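Long-range contacts in YlmD (Geobacillus stearothermophilus, PDB 6T1B), which catalyses the phosphorolysis of adenosine, inosine and S-methyl-5'-thioadenosine to free purine bases and ribose 1-phosphates, and also deaminates adenosine: residues P3-Q7 with A175-A179; S42-L47 with V56-R60; F123-I129 with L141-G145. All coordinates share one frame; numbering follows the deposited sequence.

Interaction 1. Residues P3-Q7 with A175-A179; sequences PDIFQ and AIGPA
Phe6 lays one face of its ring against Pro178. The CD methylene of Pro178 stands over the ring centre, 4.0 Å from the Phe6 centroid and 13° off the normal, which makes a CH-pi contact. The CE1 corner of the same ring reaches Gly177, with Phe6 CE1 3.6 Å from Gly177 CA. Ile5 touches beside it through the end of its longer branch: CD1 lies 4.0 Å from Ala175 CB. To get there, Ile5 CG1 sits between the backbone N and the carbonyl carbon (chi1 53°). No hydrogen bond crosses between the two segments, and the contact is mainly apolar packing.

The contact brings two beta sheets together. Strand 6-8 is an edge strand of one six-stranded sheet and pairs with strand 13-16. Strand 173-176 runs inside the other, between strands 127-133 and 237-239. Phe6 also packs on Leu14 and Cys16, and its ring meets that of Tyr130.

Asp4 holds the backbone of Phe6. Asp4 OD1 accepts from Phe6 N at 3.1 Å in an Asx turn, on the anti side of the carboxylate and 28° out of its plane. Asp4 OD1 also bonds Ser240 OG, and OD2 accepts from Glu241 N, in the loop after strand 237-239. The Phe6 carbonyl is held by Arg242 NH2.

Interaction 2. Residues S42-L47 with V56-R60; sequences SLNMGL and VVNNR. With NOS (inosine), chain B.
Val56 opens the helical side by pressing its two methyls into the 42-47 loop. Val56 CG1, placed anti to the backbone N (chi1 177°), meets Leu47 CD2 at 3.4 Å, closer than usual for two carbons. The other methyl, CG2, lies against the Gly46 carbonyl and the Asn44 amide. That amide is itself fixed: Asn44 OD1 accepts from Gly46 N in an Asx turn and from Arg263 N, while ND2 bonds Asp51. Val57 points away from the loop and only brushes Leu47 CD2.

Asn59, one helical turn after Val56, faces the loop. Asn59 ND2 donates to Asn44 O at 2.9 Å, and this oxygen lies near the Asn59 amide plane. The donor is tilted 31° from the plane of that carbonyl. ND2 also bonds Ser36 OG, and OD1 accepts from Glu35 N, so both ends of the amide are used. Met45 bends back across Asn59, with Met45 SD 3.7 Å from Asn59 CB.

Arg60 runs out extended from CG to NE and grips one atom side-on. Arg60 NH1 and Arg60 NE both bond Met45 O, at 2.8 and 2.9 Å, and this oxygen lies in the guanidinium plane. Leu47 CD1 sits over the centre of one guanidinium face. NH2 turns to the carbonyls of Gly96 and Ala97. A leucine here would probably leave the Met45 carbonyl without either donor and let the loop beside the base shift.

Leu47 N donates to inosine O6 at 2.8 Å, and Gly46 CA lies near N7 of the base. The contact builds one part of the inosine pocket: Leu47 and Gly46 meet the base directly, and Arg60 holds the loop backbone while Arg60 NH1 lies 3.3 Å from inosine O6.

Interaction 3. Residues F123-I129 with L141-G145; sequences FADCVPI and LAHAG. With NOS (inosine), chain B.
Ile129 and Ala144 meet at the apolar centre, with Ile129 CD1 4.0 Å from Ala144 CB. Ala142 and Val127 lie on the same side of the sheet. Helices 153-163 and 219-229 pack against this face.

Four backbone hydrogen bonds join the two segments at one end of the hairpin of strands 127-133 and 138-144. Val127 pairs with Ala144, and Ile129 with Ala142, through N-H to O bonds in both directions. Pro128 and His143 form the non-hydrogen-bonded pair between them, and both point to the other face.

On that face Phe123 is wedged between them. Pro128 CB stands 3.5 Å above the plane of the Phe123 ring, over its centre. The His143 ring turns an edge toward the Phe123 ring in an offset edge-to-face pair, with planes at 60°. His143 CG lies anti to the backbone N (chi1 161°), and His143 CD2 comes within 3.6 Å of Phe123 CE1.

At the polar edge, His143 NE2 and Cys126 SG bind the catalytic zinc ion together with His81. Cys126 SG is 3.7 Å from Gly145 CA, where a side chain would collide with the sulfur. His143 ND1 bonds Asp108 OD2, which helps hold the ring with NE2 toward the metal. Inosine O5' lies 3.1 Å from His143 NE2. The zinc has one sulfur and two histidine ligands. Asp108 probably strengthens the hold of His143 on the metal.

In the fold
Interaction 1 brings together residues far apart in sequence, and both other contacts lie between its two segments along the chain. Interaction 2 comes first, then interaction 3. Interactions 1 and 3 have centres 12 Å apart and touch directly. Strands 173-176 and 127-133 are neighbours in one six-stranded sheet, and Gly177 N probably bonds Pro128 O. Interaction 2 stands to one side, on helix 53-67, its centre 18 Å from that of interaction 3 and 22 Å from that of interaction 1. Interactions 2 and 3 do not touch each other, but both reach inosine from different parts of the fold. Interaction 1 packs the N-terminal edge strand on the sheet that carries interaction 3.

Interaction 1. Residues P3-Q7 with A175-A179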
loop_
_atom_site.group_PDB
_atom_site.type_symbol
_atom_site.label_atom_id
_atom_site.label_comp_id
_atom_site.label_asym_id
_atom_site.label_seq_id
_atom_site.Cartn_x
_atom_site.Cartn_y
_atom_site.Cartn_z
ATOM N N PRO A 3 18.055 -0.834 10.448
ATOM C CA PRO A 3 17.830 -1.288 9.068
ATOM C C PRO A 3 16.359 -1.173 8.699
ATOM O O PRO A 3 15.499 -1.388 9.559
ATOM C CB PRO A 3 18.254 -2.752 9.120
ATOM C CG PRO A 3 17.875 -3.179 10.503
ATOM C CD PRO A 3 18.072 -1.963 11.398
ATOM N N ASP A 4 16.066 -0.850 7.446
ATOM C CA ASP A 4 14.683 -0.595 7.073
ATOM C C ASP A 4 13.852 -1.862 7.228
ATOM O O ASP A 4 14.350 -2.979 7.069
ATOM C CB ASP A 4 14.586 -0.077 5.641
ATOM C CG ASP A 4 13.306 0.705 5.396
ATOM O OD1 ASP A 4 12.349 0.120 4.856
ATOM O OD2 ASP A 4 13.270 1.899 5.780
ATOM N N ILE A 5 12.574 -1.680 7.561
ATOM C CA ILE A 5 11.700 -2.829 7.703
ATOM C C ILE A 5 11.441 -3.522 6.370
ATOM O O ILE A 5 11.022 -4.686 6.363
ATOM C CB ILE A 5 10.384 -2.477 8.409
ATOM C CG1 ILE A 5 9.703 -1.311 7.721
ATOM C CG2 ILE A 5 10.632 -2.103 9.851
ATOM C CD1 ILE A 5 8.207 -1.392 7.793
ATOM N N PHE A 6 11.650 -2.834 5.232
ATOM C CA PHE A 6 11.523 -3.433 3.909
ATOM C C PHE A 6 12.916 -3.683 3.353
ATOM O O PHE A 6 13.679 -2.738 3.107
ATOM C CB PHE A 6 10.699 -2.544 2.984
ATOM C CG PHE A 6 9.239 -2.635 3.249
ATOM C CD1 PHE A 6 8.663 -1.915 4.279
ATOM C CD2 PHE A 6 8.440 -3.484 2.494
ATOM C CE1 PHE A 6 7.317 -2.038 4.557
ATOM C CE2 PHE A 6 7.098 -3.596 2.756
ATOM C CZ PHE A 6 6.535 -2.869 3.779
ATOM N N GLN A 7 13.259 -4.959 3.198
ATOM C CA GLN A 7 14.619 -5.388 2.908
ATOM C C GLN A 7 14.690 -6.058 1.543
ATOM O O GLN A 7 13.807 -6.849 1.175
ATOM C CB GLN A 7 15.101 -6.378 3.961
ATOM C CG GLN A 7 14.949 -5.897 5.382
ATOM C CD GLN A 7 15.303 -6.969 6.398
ATOM O OE1 GLN A 7 14.558 -7.208 7.349
ATOM N NE2 GLN A 7 16.446 -7.618 6.200
ATOM N N ALA A 175 2.497 -2.197 9.038
ATOM C CA ALA A 175 3.713 -1.697 8.417
ATOM C C ALA A 175 3.292 -0.639 7.408
ATOM O O ALA A 175 2.403 -0.878 6.585
ATOM C CB ALA A 175 4.492 -2.802 7.725
ATOM N N ILE A 176 3.900 0.539 7.495
ATOM C CA ILE A 176 3.698 1.612 6.528
ATOM C C ILE A 176 4.896 1.552 5.600
ATOM O O ILE A 176 6.042 1.662 6.063
ATOM C CB ILE A 176 3.563 2.960 7.240
ATOM C CG1 ILE A 176 2.240 3.001 8.003
ATOM C CG2 ILE A 176 3.662 4.115 6.263
ATOM C CD1 ILE A 176 2.143 4.121 8.991
ATOM N N GLY A 177 4.654 1.302 4.325
ATOM C CA GLY A 177 5.716 1.004 3.392
ATOM C C GLY A 177 6.281 2.217 2.689
ATOM O O GLY A 177 5.909 3.363 2.983
ATOM N N PRO A 178 7.206 1.976 1.765
ATOM C CA PRO A 178 7.822 3.063 0.989
ATOM C C PRO A 178 6.781 3.921 0.285
ATOM O O PRO A 178 5.837 3.408 -0.318
ATOM C CB PRO A 178 8.705 2.314 -0.009
ATOM C CG PRO A 178 9.053 1.039 0.692
ATOM C CD PRO A 178 7.790 0.664 1.428
ATOM N N ALA A 179 7.003 5.228 0.324
ATOM C CA ALA A 179 6.059 6.210 -0.189
ATOM C C ALA A 179 6.808 7.515 -0.333
ATOM O O ALA A 179 7.967 7.634 0.065
ATOM C CB ALA A 179 4.857 6.356 0.742
#

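Interaction 2. Residues S42-L47 with V56-R60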
loop_
_atom_site.group_PDB
_atom_site.type_symbol
_atom_site.label_atom_id
_atom_site.label_comp_id
_atom_site.label_asym_id
_atom_site.label_seq_id
_atom_site.Cartn_x
_atom_site.Cartn_y
_atom_site.Cartn_z
ATOM N N SER A 42 11.073 -1.317 -15.610
ATOM C CA SER A 42 10.665 -2.465 -16.428
ATOM C C SER A 42 9.570 -3.319 -15.751
ATOM O O SER A 42 8.733 -3.903 -16.438
ATOM C CB SER A 42 11.826 -3.395 -16.764
ATOM O OG SER A 42 12.422 -3.951 -15.608
ATOM N N LEU A 43 9.566 -3.421 -14.415
ATOM C CA LEU A 43 8.584 -4.259 -13.711
ATOM C C LEU A 43 7.332 -3.468 -13.353
ATOM O O LEU A 43 6.925 -3.353 -12.199
ATOM C CB LEU A 43 9.199 -4.915 -12.482
ATOM C CG LEU A 43 8.440 -6.109 -11.925
ATOM C CD1 LEU A 43 8.590 -7.339 -12.783
ATOM C CD2 LEU A 43 8.868 -6.398 -10.500
ATOM N N ASN A 44 6.699 -2.916 -14.386
ATOM C CA ASN A 44 5.464 -2.191 -14.190
ATOM C C ASN A 44 4.341 -3.171 -13.912
ATOM O O ASN A 44 4.029 -4.023 -14.754
ATOM C CB ASN A 44 5.098 -1.351 -15.392
ATOM C CG ASN A 44 3.739 -0.762 -15.235
ATOM O OD1 ASN A 44 3.332 -0.371 -14.136
ATOM N ND2 ASN A 44 2.989 -0.725 -16.313
ATOM N N MET A 45 3.718 -3.035 -12.756
ATOM C CA MET A 45 2.613 -3.908 -12.368
ATOM C C MET A 45 1.229 -3.330 -12.630
ATOM O O MET A 45 0.223 -4.026 -12.393
ATOM C CB MET A 45 2.748 -4.246 -10.887
ATOM C CG MET A 45 4.072 -4.848 -10.549
ATOM S SD MET A 45 4.341 -6.384 -11.494
ATOM C CE MET A 45 5.324 -7.355 -10.413
ATOM N N GLY A 46 1.136 -2.081 -13.077
ATOM C CA GLY A 46 -0.134 -1.406 -13.220
ATOM C C GLY A 46 -0.732 -1.633 -14.591
ATOM O O GLY A 46 -0.086 -1.389 -15.609
ATOM N N LEU A 47 -1.973 -2.121 -14.611
ATOM C CA LEU A 47 -2.734 -2.357 -15.823
ATOM C C LEU A 47 -3.479 -1.126 -16.315
ATOM O O LEU A 47 -4.057 -1.176 -17.407
ATOM C CB LEU A 47 -3.761 -3.475 -15.594
ATOM C CG LEU A 47 -3.124 -4.862 -15.406
ATOM C CD1 LEU A 47 -4.149 -5.820 -14.822
ATOM C CD2 LEU A 47 -2.564 -5.363 -16.722
ATOM N N VAL A 56 2.655 -6.133 -18.865
ATOM C CA VAL A 56 2.241 -6.027 -17.463
ATOM C C VAL A 56 1.842 -7.394 -16.903
ATOM O O VAL A 56 2.243 -7.770 -15.790
ATOM C CB VAL A 56 1.119 -4.986 -17.288
ATOM C CG1 VAL A 56 0.671 -4.961 -15.845
ATOM C CG2 VAL A 56 1.575 -3.617 -17.711
ATOM N N VAL A 57 1.044 -8.158 -17.649
ATOM C CA VAL A 57 0.666 -9.488 -17.168
ATOM C C VAL A 57 1.903 -10.358 -16.984
ATOM O O VAL A 57 2.013 -11.103 -16.002
ATOM C CB VAL A 57 -0.408 -10.131 -18.055
ATOM C CG1 VAL A 57 -0.657 -11.580 -17.655
ATOM C CG2 VAL A 57 -1.687 -9.326 -17.934
ATOM N N ASN A 58 2.870 -10.265 -17.903
ATOM C CA ASN A 58 4.092 -11.058 -17.744
ATOM C C ASN A 58 4.888 -10.607 -16.518
ATOM O O ASN A 58 5.486 -11.444 -15.821
ATOM C CB ASN A 58 4.936 -11.013 -19.017
ATOM C CG ASN A 58 4.391 -11.932 -20.080
ATOM O OD1 ASN A 58 3.765 -12.951 -19.772
ATOM N ND2 ASN A 58 4.647 -11.600 -21.342
ATOM N N ASN A 59 4.891 -9.308 -16.224
ATOM C CA ASN A 59 5.526 -8.805 -15.008
ATOM C C ASN A 59 4.855 -9.384 -13.771
ATOM O O ASN A 59 5.531 -9.814 -12.823
ATOM C CB ASN A 59 5.468 -7.276 -14.951
ATOM C CG ASN A 59 6.273 -6.634 -16.052
ATOM O OD1 ASN A 59 7.227 -7.225 -16.558
ATOM N ND2 ASN A 59 5.923 -5.403 -16.402
ATOM N N ARG A 60 3.520 -9.433 -13.779
ATOM C CA ARG A 60 2.803 -10.012 -12.651
ATOM C C ARG A 60 3.088 -11.501 -12.545
ATOM O O ARG A 60 3.280 -12.019 -11.438
ATOM C CB ARG A 60 1.311 -9.739 -12.805
ATOM C CG ARG A 60 0.954 -8.264 -12.669
ATOM C CD ARG A 60 -0.551 -8.071 -12.722
ATOM N NE ARG A 60 -0.884 -6.717 -12.335
ATOM C CZ ARG A 60 -2.034 -6.343 -11.788
ATOM N NH1 ARG A 60 -2.205 -5.073 -11.428
ATOM N NH2 ARG A 60 -3.018 -7.227 -11.614
HETATM N N9 NOS B . -3.431 2.436 -11.521
HETATM C C4 NOS B . -3.827 1.275 -10.969
HETATM N N3 NOS B . -4.553 0.931 -9.724
HETATM C C2 NOS B . -4.863 -0.442 -9.444
HETATM N N1 NOS B . -4.482 -1.493 -10.345
HETATM C C6 NOS B . -3.788 -1.224 -11.546
HETATM O O6 NOS B . -3.485 -2.148 -12.250
HETATM C C5 NOS B . -3.466 0.259 -11.821
HETATM N N7 NOS B . -2.825 0.798 -12.812
HETATM C C8 NOS B . -2.801 2.119 -12.657
HETATM C "C5'" NOS B . -2.650 3.685 -7.480
HETATM O "O5'" NOS B . -1.541 4.264 -6.798
HETATM C "C4'" NOS B . -3.029 4.503 -8.688
HETATM O "O4'" NOS B . -2.585 3.800 -9.870
HETATM C "C1'" NOS B . -3.637 3.711 -10.809
HETATM C "C2'" NOS B . -4.935 3.861 -10.021
HETATM O "O2'" NOS B . -5.950 4.427 -10.839
HETATM C "C3'" NOS B . -4.523 4.780 -8.870
HETATM O "O3'" NOS B . -4.701 6.151 -9.263
#

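Interaction 3. Residues F123-I129 with L141-G145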
loop_
_atom_site.group_PDB
_atom_site.type_symbol
_atom_site.label_atom_id
_atom_site.label_comp_id
_atom_site.label_asym_id
_atom_site.label_seq_id
_atom_site.Cartn_x
_atom_site.Cartn_y
_atom_site.Cartn_z
ATOM N N PHE A 123 1.190 1.008 -6.475
ATOM C CA PHE A 123 1.707 2.190 -5.810
ATOM C C PHE A 123 2.816 2.836 -6.626
ATOM O O PHE A 123 3.644 2.146 -7.226
ATOM C CB PHE A 123 2.292 1.820 -4.444
ATOM C CG PHE A 123 1.250 1.431 -3.481
ATOM C CD1 PHE A 123 0.619 2.397 -2.723
ATOM C CD2 PHE A 123 0.814 0.130 -3.405
ATOM C CE1 PHE A 123 -0.408 2.059 -1.857
ATOM C CE2 PHE A 123 -0.221 -0.209 -2.540
ATOM C CZ PHE A 123 -0.832 0.760 -1.780
ATOM N N ALA A 124 2.901 4.174 -6.567
ATOM C CA ALA A 124 4.058 4.916 -7.052
ATOM C C ALA A 124 4.106 6.306 -6.411
ATOM O O ALA A 124 4.150 7.321 -7.094
ATOM C CB ALA A 124 4.058 5.016 -8.570
ATOM N N ASP A 125 4.050 6.318 -5.078
ATOM C CA ASP A 125 4.208 7.490 -4.217
ATOM C C ASP A 125 3.223 7.386 -3.035
ATOM O O ASP A 125 3.552 7.778 -1.921
ATOM C CB ASP A 125 3.954 8.840 -4.880
ATOM C CG ASP A 125 5.132 9.369 -5.685
ATOM O OD1 ASP A 125 4.867 10.327 -6.422
ATOM O OD2 ASP A 125 6.301 8.897 -5.568
ATOM N N CYS A 126 2.014 6.888 -3.269
ATOM C CA CYS A 126 0.998 6.858 -2.215
ATOM C C CYS A 126 1.406 5.843 -1.157
ATOM O O CYS A 126 2.221 4.961 -1.395
ATOM C CB CYS A 126 -0.360 6.533 -2.815
ATOM S SG CYS A 126 -0.993 7.845 -3.904
ATOM N N VAL A 127 0.818 5.972 0.019
ATOM C CA VAL A 127 1.241 5.156 1.145
ATOM C C VAL A 127 0.629 3.762 1.112
ATOM O O VAL A 127 -0.604 3.623 1.139
ATOM C CB VAL A 127 0.903 5.836 2.488
ATOM C CG1 VAL A 127 1.420 4.985 3.635
ATOM C CG2 VAL A 127 1.470 7.231 2.530
ATOM N N PRO A 128 1.451 2.701 1.056
ATOM C CA PRO A 128 0.915 1.340 1.228
ATOM C C PRO A 128 0.865 1.003 2.711
ATOM O O PRO A 128 1.888 1.078 3.411
ATOM C CB PRO A 128 1.920 0.464 0.466
ATOM C CG PRO A 128 3.219 1.201 0.535
ATOM C CD PRO A 128 2.912 2.679 0.811
ATOM N N ILE A 129 -0.308 0.646 3.203
ATOM C CA ILE A 129 -0.489 0.349 4.621
ATOM C C ILE A 129 -0.841 -1.131 4.730
ATOM O O ILE A 129 -1.891 -1.566 4.243
ATOM C CB ILE A 129 -1.558 1.237 5.275
ATOM C CG1 ILE A 129 -1.359 2.717 4.979
ATOM C CG2 ILE A 129 -1.504 1.000 6.785
ATOM C CD1 ILE A 129 -2.459 3.576 5.530
ATOM N N LEU A 141 -4.581 -4.635 3.340
ATOM C CA LEU A 141 -3.706 -3.740 2.603
ATOM C C LEU A 141 -4.542 -2.578 2.106
ATOM O O LEU A 141 -5.602 -2.769 1.488
ATOM C CB LEU A 141 -3.065 -4.493 1.423
ATOM C CG LEU A 141 -2.085 -3.734 0.539
ATOM C CD1 LEU A 141 -0.950 -3.105 1.304
ATOM C CD2 LEU A 141 -1.560 -4.713 -0.528
ATOM N N ALA A 142 -4.053 -1.364 2.337
ATOM C CA ALA A 142 -4.743 -0.150 1.930
ATOM C C ALA A 142 -3.814 0.798 1.197
ATOM O O ALA A 142 -2.610 0.841 1.462
ATOM C CB ALA A 142 -5.357 0.568 3.146
ATOM N N HIS A 143 -4.416 1.560 0.282
ATOM C CA HIS A 143 -3.767 2.546 -0.569
ATOM C C HIS A 143 -4.216 3.912 -0.077
ATOM O O HIS A 143 -5.400 4.248 -0.163
ATOM C CB HIS A 143 -4.234 2.274 -2.007
ATOM C CG HIS A 143 -4.062 3.402 -2.960
ATOM N ND1 HIS A 143 -5.134 4.111 -3.459
ATOM C CD2 HIS A 143 -2.963 3.896 -3.586
ATOM C CE1 HIS A 143 -4.704 5.016 -4.315
ATOM N NE2 HIS A 143 -3.387 4.899 -4.427
ATOM N N ALA A 144 -3.270 4.702 0.442
ATOM C CA ALA A 144 -3.590 6.003 1.010
ATOM C C ALA A 144 -2.735 7.103 0.403
ATOM O O ALA A 144 -1.613 7.348 0.845
ATOM C CB ALA A 144 -3.413 5.989 2.530
ATOM N N GLY A 145 -3.276 7.804 -0.585
ATOM C CA GLY A 145 -2.784 9.108 -0.951
ATOM C C GLY A 145 -3.436 10.149 -0.074
ATOM O O GLY A 145 -4.073 9.842 0.936
HETATM N N9 NOS B . -3.431 2.436 -11.521
HETATM C C4 NOS B . -3.827 1.275 -10.969
HETATM N N3 NOS B . -4.553 0.931 -9.724
HETATM C C2 NOS B . -4.863 -0.442 -9.444
HETATM N N1 NOS B . -4.482 -1.493 -10.345
HETATM C C6 NOS B . -3.788 -1.224 -11.546
HETATM O O6 NOS B . -3.485 -2.148 -12.250
HETATM C C5 NOS B . -3.466 0.259 -11.821
HETATM N N7 NOS B . -2.825 0.798 -12.812
HETATM C C8 NOS B . -2.801 2.119 -12.657
HETATM C "C5'" NOS B . -2.650 3.685 -7.480
HETATM O "O5'" NOS B . -1.541 4.264 -6.798
HETATM C "C4'" NOS B . -3.029 4.503 -8.688
HETATM O "O4'" NOS B . -2.585 3.800 -9.870
HETATM C "C1'" NOS B . -3.637 3.711 -10.809
HETATM C "C2'" NOS B . -4.935 3.861 -10.021
HETATM O "O2'" NOS B . -5.950 4.427 -10.839
HETATM C "C3'" NOS B . -4.523 4.780 -8.870
HETATM O "O3'" NOS B . -4.701 6.151 -9.263
#